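Local coordinates for spore germination protein B3 (PDB 3N54) that takes part in the germination response of Bacillus subtilis spores to the mixture of L-asparagine, glucose, fructose and potassium ions, at residues K235-F247 with L306-W318. Numbering follows the deposited sequence.
Sequences KIKPVIENGKPVF and LSDHIRIQHPDYW. With SO4 (sulfate ion), chain J.
Y317 and I240 meet ring face to aliphatic chain: CG1 of I240 sits over the centre of the Y317 ring, 3.6 Å from its centroid, a CH-pi contact almost along the ring normal. With CG anti to the backbone N (chi1 -178°), the tyrosine reaches out from helix 315-321 to the turn, where its OH donates to the carbonyl O of G243 at 2.6 Å, approaching from above the carbonyl plane. With an alanine at this position, the G243 carbonyl would probably lose this donor and I240 CG1 the ring face it rests on. The end of the same branch, CD1, lies over the H314 imidazole, 3.5 Å from its centroid. The two segments thus illustrate helices packed on a beta-hairpin: antiparallel strands 223-240 and 245-258 of the C-terminal domain's mixed sheet, with helix 306-313 running at 66° to strand segment 235-240. H314, at the N-cap position of the next helix, bridges both sides, its NE2 giving a weak bond to P238 O (3.1 Å) and its ND1 a shorter one to a sulfate, probably from the crystallisation liquor, which the backbone N atoms of D316 and Y317 also hold. Back along the strand, P238 CB rests 3.6 Å from I310 CG2, a methyl that also touches F247 CZ, and I236 CD1 lies over the H309 ring beside L306 CD1, with M208 of helix 198-208 touching both I236 and L306.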
# COMPACT_ATOMS: atom_id res chain seq x y z
N LYS A 235 -9.17 0.50 -21.35
CA LYS A 235 -10.49 1.13 -21.39
C LYS A 235 -11.46 0.25 -20.61
O LYS A 235 -11.51 -0.96 -20.83
CB LYS A 235 -10.97 1.31 -22.83
CG LYS A 235 -10.28 2.44 -23.58
CD LYS A 235 -10.94 2.69 -24.94
CE LYS A 235 -10.35 3.91 -25.65
NZ LYS A 235 -10.54 5.18 -24.88
N ILE A 236 -12.20 0.86 -19.69
CA ILE A 236 -13.16 0.13 -18.87
C ILE A 236 -14.57 0.64 -19.11
O ILE A 236 -14.85 1.82 -18.91
CB ILE A 236 -12.84 0.28 -17.37
CG1 ILE A 236 -11.43 -0.24 -17.07
CG2 ILE A 236 -13.85 -0.47 -16.54
CD1 ILE A 236 -11.06 -0.22 -15.60
N LYS A 237 -15.46 -0.25 -19.53
CA LYS A 237 -16.85 0.08 -19.81
C LYS A 237 -17.77 -0.77 -18.95
O LYS A 237 -18.01 -1.94 -19.26
CB LYS A 237 -17.15 -0.12 -21.30
CG LYS A 237 -18.55 0.30 -21.71
CD LYS A 237 -18.77 0.15 -23.21
CE LYS A 237 -20.12 0.72 -23.63
NZ LYS A 237 -20.36 0.60 -25.09
N PRO A 238 -18.28 -0.21 -17.84
CA PRO A 238 -19.23 -0.95 -17.02
C PRO A 238 -20.65 -0.89 -17.58
O PRO A 238 -21.10 0.18 -17.99
CB PRO A 238 -19.17 -0.23 -15.67
CG PRO A 238 -18.76 1.15 -16.00
CD PRO A 238 -17.87 1.06 -17.20
N VAL A 239 -21.33 -2.03 -17.61
CA VAL A 239 -22.71 -2.12 -18.07
C VAL A 239 -23.54 -2.82 -17.00
O VAL A 239 -23.14 -3.88 -16.51
CB VAL A 239 -22.83 -2.92 -19.38
CG1 VAL A 239 -24.28 -3.01 -19.82
CG2 VAL A 239 -21.98 -2.30 -20.48
N ILE A 240 -24.67 -2.23 -16.62
CA ILE A 240 -25.54 -2.83 -15.61
C ILE A 240 -26.51 -3.77 -16.29
O ILE A 240 -27.29 -3.35 -17.14
CB ILE A 240 -26.33 -1.78 -14.80
CG1 ILE A 240 -25.41 -0.97 -13.90
CG2 ILE A 240 -27.37 -2.47 -13.93
CD1 ILE A 240 -24.40 -0.11 -14.63
N GLU A 241 -26.46 -5.05 -15.92
CA GLU A 241 -27.33 -6.04 -16.54
C GLU A 241 -27.39 -7.37 -15.76
O GLU A 241 -26.52 -8.22 -15.94
CB GLU A 241 -26.90 -6.30 -17.99
CG GLU A 241 -25.39 -6.50 -18.19
CD GLU A 241 -25.03 -6.84 -19.63
OE1 GLU A 241 -24.03 -7.57 -19.84
OE2 GLU A 241 -25.75 -6.39 -20.55
N ASN A 242 -28.38 -7.56 -14.88
CA ASN A 242 -29.38 -6.57 -14.49
C ASN A 242 -29.42 -6.54 -12.97
O ASN A 242 -29.63 -7.57 -12.33
CB ASN A 242 -30.77 -6.90 -15.02
CG ASN A 242 -30.92 -6.62 -16.51
OD1 ASN A 242 -31.75 -5.81 -16.92
ND2 ASN A 242 -30.12 -7.30 -17.33
N GLY A 243 -29.19 -5.37 -12.39
CA GLY A 243 -29.08 -5.22 -10.94
C GLY A 243 -27.64 -5.33 -10.49
O GLY A 243 -27.27 -4.76 -9.47
N LYS A 244 -26.83 -6.08 -11.24
CA LYS A 244 -25.41 -6.26 -10.96
C LYS A 244 -24.62 -5.63 -12.11
O LYS A 244 -25.09 -5.61 -13.25
CB LYS A 244 -25.06 -7.75 -10.85
CG LYS A 244 -26.17 -8.65 -10.30
CD LYS A 244 -26.56 -8.33 -8.86
CE LYS A 244 -27.93 -8.91 -8.52
NZ LYS A 244 -28.07 -10.36 -8.85
N PRO A 245 -23.40 -5.12 -11.83
CA PRO A 245 -22.60 -4.56 -12.91
C PRO A 245 -21.74 -5.60 -13.63
O PRO A 245 -21.38 -6.62 -13.05
CB PRO A 245 -21.68 -3.55 -12.18
CG PRO A 245 -21.92 -3.74 -10.70
CD PRO A 245 -22.75 -4.97 -10.52
N VAL A 246 -21.44 -5.33 -14.90
CA VAL A 246 -20.54 -6.16 -15.69
C VAL A 246 -19.48 -5.25 -16.30
O VAL A 246 -19.79 -4.42 -17.16
CB VAL A 246 -21.27 -6.92 -16.81
CG1 VAL A 246 -20.27 -7.68 -17.67
CG2 VAL A 246 -22.30 -7.88 -16.22
N PHE A 247 -18.24 -5.39 -15.85
CA PHE A 247 -17.13 -4.57 -16.34
C PHE A 247 -16.51 -5.15 -17.60
O PHE A 247 -15.97 -6.25 -17.57
CB PHE A 247 -16.04 -4.43 -15.27
CG PHE A 247 -16.34 -3.41 -14.21
CD1 PHE A 247 -16.02 -2.07 -14.41
CD2 PHE A 247 -16.93 -3.78 -13.01
CE1 PHE A 247 -16.29 -1.12 -13.44
CE2 PHE A 247 -17.20 -2.83 -12.03
CZ PHE A 247 -16.88 -1.50 -12.25
N LEU A 306 -12.39 0.83 -8.99
CA LEU A 306 -13.35 0.40 -10.03
C LEU A 306 -14.66 1.15 -9.84
O LEU A 306 -15.36 1.45 -10.81
CB LEU A 306 -13.61 -1.11 -10.00
CG LEU A 306 -12.71 -2.09 -10.78
CD1 LEU A 306 -12.54 -1.66 -12.24
CD2 LEU A 306 -11.37 -2.23 -10.13
N SER A 307 -15.00 1.43 -8.58
CA SER A 307 -16.19 2.21 -8.23
C SER A 307 -16.31 3.51 -9.03
O SER A 307 -17.41 3.89 -9.43
CB SER A 307 -16.16 2.56 -6.74
OG SER A 307 -14.94 3.20 -6.41
N ASP A 308 -15.19 4.18 -9.25
CA ASP A 308 -15.19 5.46 -9.96
C ASP A 308 -15.71 5.36 -11.40
O ASP A 308 -16.30 6.30 -11.91
CB ASP A 308 -13.79 6.08 -9.96
CG ASP A 308 -13.38 6.60 -8.59
OD1 ASP A 308 -14.28 6.86 -7.75
OD2 ASP A 308 -12.17 6.77 -8.36
N HIS A 309 -15.50 4.21 -12.04
CA HIS A 309 -15.94 4.03 -13.42
C HIS A 309 -17.46 3.92 -13.54
O HIS A 309 -18.03 4.40 -14.52
CB HIS A 309 -15.24 2.83 -14.05
CG HIS A 309 -13.77 3.03 -14.23
ND1 HIS A 309 -13.24 3.67 -15.34
CD2 HIS A 309 -12.72 2.73 -13.43
CE1 HIS A 309 -11.93 3.73 -15.22
NE2 HIS A 309 -11.59 3.17 -14.07
N ILE A 310 -18.12 3.31 -12.55
CA ILE A 310 -19.58 3.25 -12.56
C ILE A 310 -20.19 4.58 -12.11
O ILE A 310 -21.32 4.89 -12.46
CB ILE A 310 -20.15 2.07 -11.73
CG1 ILE A 310 -19.92 2.25 -10.24
CG2 ILE A 310 -19.55 0.74 -12.20
CD1 ILE A 310 -20.59 1.18 -9.42
N ARG A 311 -19.43 5.36 -11.33
CA ARG A 311 -19.88 6.69 -10.92
C ARG A 311 -20.00 7.62 -12.13
O ARG A 311 -20.96 8.38 -12.25
CB ARG A 311 -18.93 7.29 -9.88
CG ARG A 311 -19.24 8.74 -9.48
CD ARG A 311 -18.36 9.23 -8.34
NE ARG A 311 -16.93 9.15 -8.66
CZ ARG A 311 -16.27 9.99 -9.45
NH1 ARG A 311 -16.88 11.02 -10.02
NH2 ARG A 311 -14.97 9.80 -9.67
N ILE A 312 -19.02 7.54 -13.04
CA ILE A 312 -18.99 8.38 -14.24
C ILE A 312 -19.99 7.90 -15.30
O ILE A 312 -20.74 8.70 -15.85
CB ILE A 312 -17.57 8.42 -14.86
CG1 ILE A 312 -16.55 8.98 -13.86
CG2 ILE A 312 -17.55 9.28 -16.12
CD1 ILE A 312 -15.10 8.84 -14.31
N GLN A 313 -19.99 6.60 -15.58
CA GLN A 313 -20.87 6.03 -16.61
C GLN A 313 -22.32 5.85 -16.16
O GLN A 313 -23.23 5.96 -16.98
CB GLN A 313 -20.34 4.67 -17.10
CG GLN A 313 -19.31 4.74 -18.22
CD GLN A 313 -18.02 5.42 -17.82
OE1 GLN A 313 -18.00 6.62 -17.56
NE2 GLN A 313 -16.93 4.66 -17.78
N HIS A 314 -22.54 5.57 -14.88
CA HIS A 314 -23.89 5.30 -14.38
C HIS A 314 -24.19 5.93 -13.01
O HIS A 314 -24.30 5.22 -12.01
CB HIS A 314 -24.12 3.78 -14.34
CG HIS A 314 -24.02 3.13 -15.69
ND1 HIS A 314 -25.02 3.23 -16.64
CD2 HIS A 314 -23.04 2.40 -16.26
CE1 HIS A 314 -24.66 2.58 -17.73
NE2 HIS A 314 -23.46 2.06 -17.52
N PRO A 315 -24.34 7.27 -12.97
CA PRO A 315 -24.62 8.02 -11.74
C PRO A 315 -25.85 7.56 -10.94
O PRO A 315 -25.79 7.50 -9.71
CB PRO A 315 -24.84 9.45 -12.25
CG PRO A 315 -24.10 9.52 -13.51
CD PRO A 315 -24.17 8.17 -14.13
N ASP A 316 -26.95 7.26 -11.63
CA ASP A 316 -28.18 6.84 -10.95
C ASP A 316 -27.98 5.53 -10.21
O ASP A 316 -28.27 5.43 -9.02
CB ASP A 316 -29.35 6.71 -11.94
CG ASP A 316 -29.82 8.06 -12.48
OD1 ASP A 316 -29.50 9.11 -11.88
OD2 ASP A 316 -30.53 8.06 -13.51
N TYR A 317 -27.48 4.52 -10.93
CA TYR A 317 -27.17 3.23 -10.32
C TYR A 317 -26.18 3.41 -9.17
O TYR A 317 -26.35 2.85 -8.09
CB TYR A 317 -26.59 2.27 -11.38
CG TYR A 317 -26.27 0.89 -10.86
CD1 TYR A 317 -27.25 -0.09 -10.78
CD2 TYR A 317 -24.98 0.56 -10.47
CE1 TYR A 317 -26.96 -1.37 -10.31
CE2 TYR A 317 -24.67 -0.71 -9.99
CZ TYR A 317 -25.67 -1.67 -9.92
OH TYR A 317 -25.36 -2.93 -9.45
N TRP A 318 -25.14 4.21 -9.42
CA TRP A 318 -24.13 4.50 -8.40
C TRP A 318 -24.76 5.04 -7.12
O TRP A 318 -24.41 4.61 -6.03
CB TRP A 318 -23.08 5.48 -8.96
CG TRP A 318 -22.07 5.94 -7.95
CD1 TRP A 318 -21.83 7.22 -7.56
CD2 TRP A 318 -21.17 5.12 -7.20
NE1 TRP A 318 -20.83 7.25 -6.62
CE2 TRP A 318 -20.40 5.97 -6.38
CE3 TRP A 318 -20.93 3.74 -7.15
CZ2 TRP A 318 -19.42 5.50 -5.51
CZ3 TRP A 318 -19.95 3.26 -6.28
CH2 TRP A 318 -19.21 4.14 -5.48
S SO4 J . -27.58 5.50 -15.10
O1 SO4 J . -29.02 5.39 -15.35
O2 SO4 J . -27.27 4.67 -13.94
O3 SO4 J . -26.84 5.06 -16.28
O4 SO4 J . -27.24 6.89 -14.82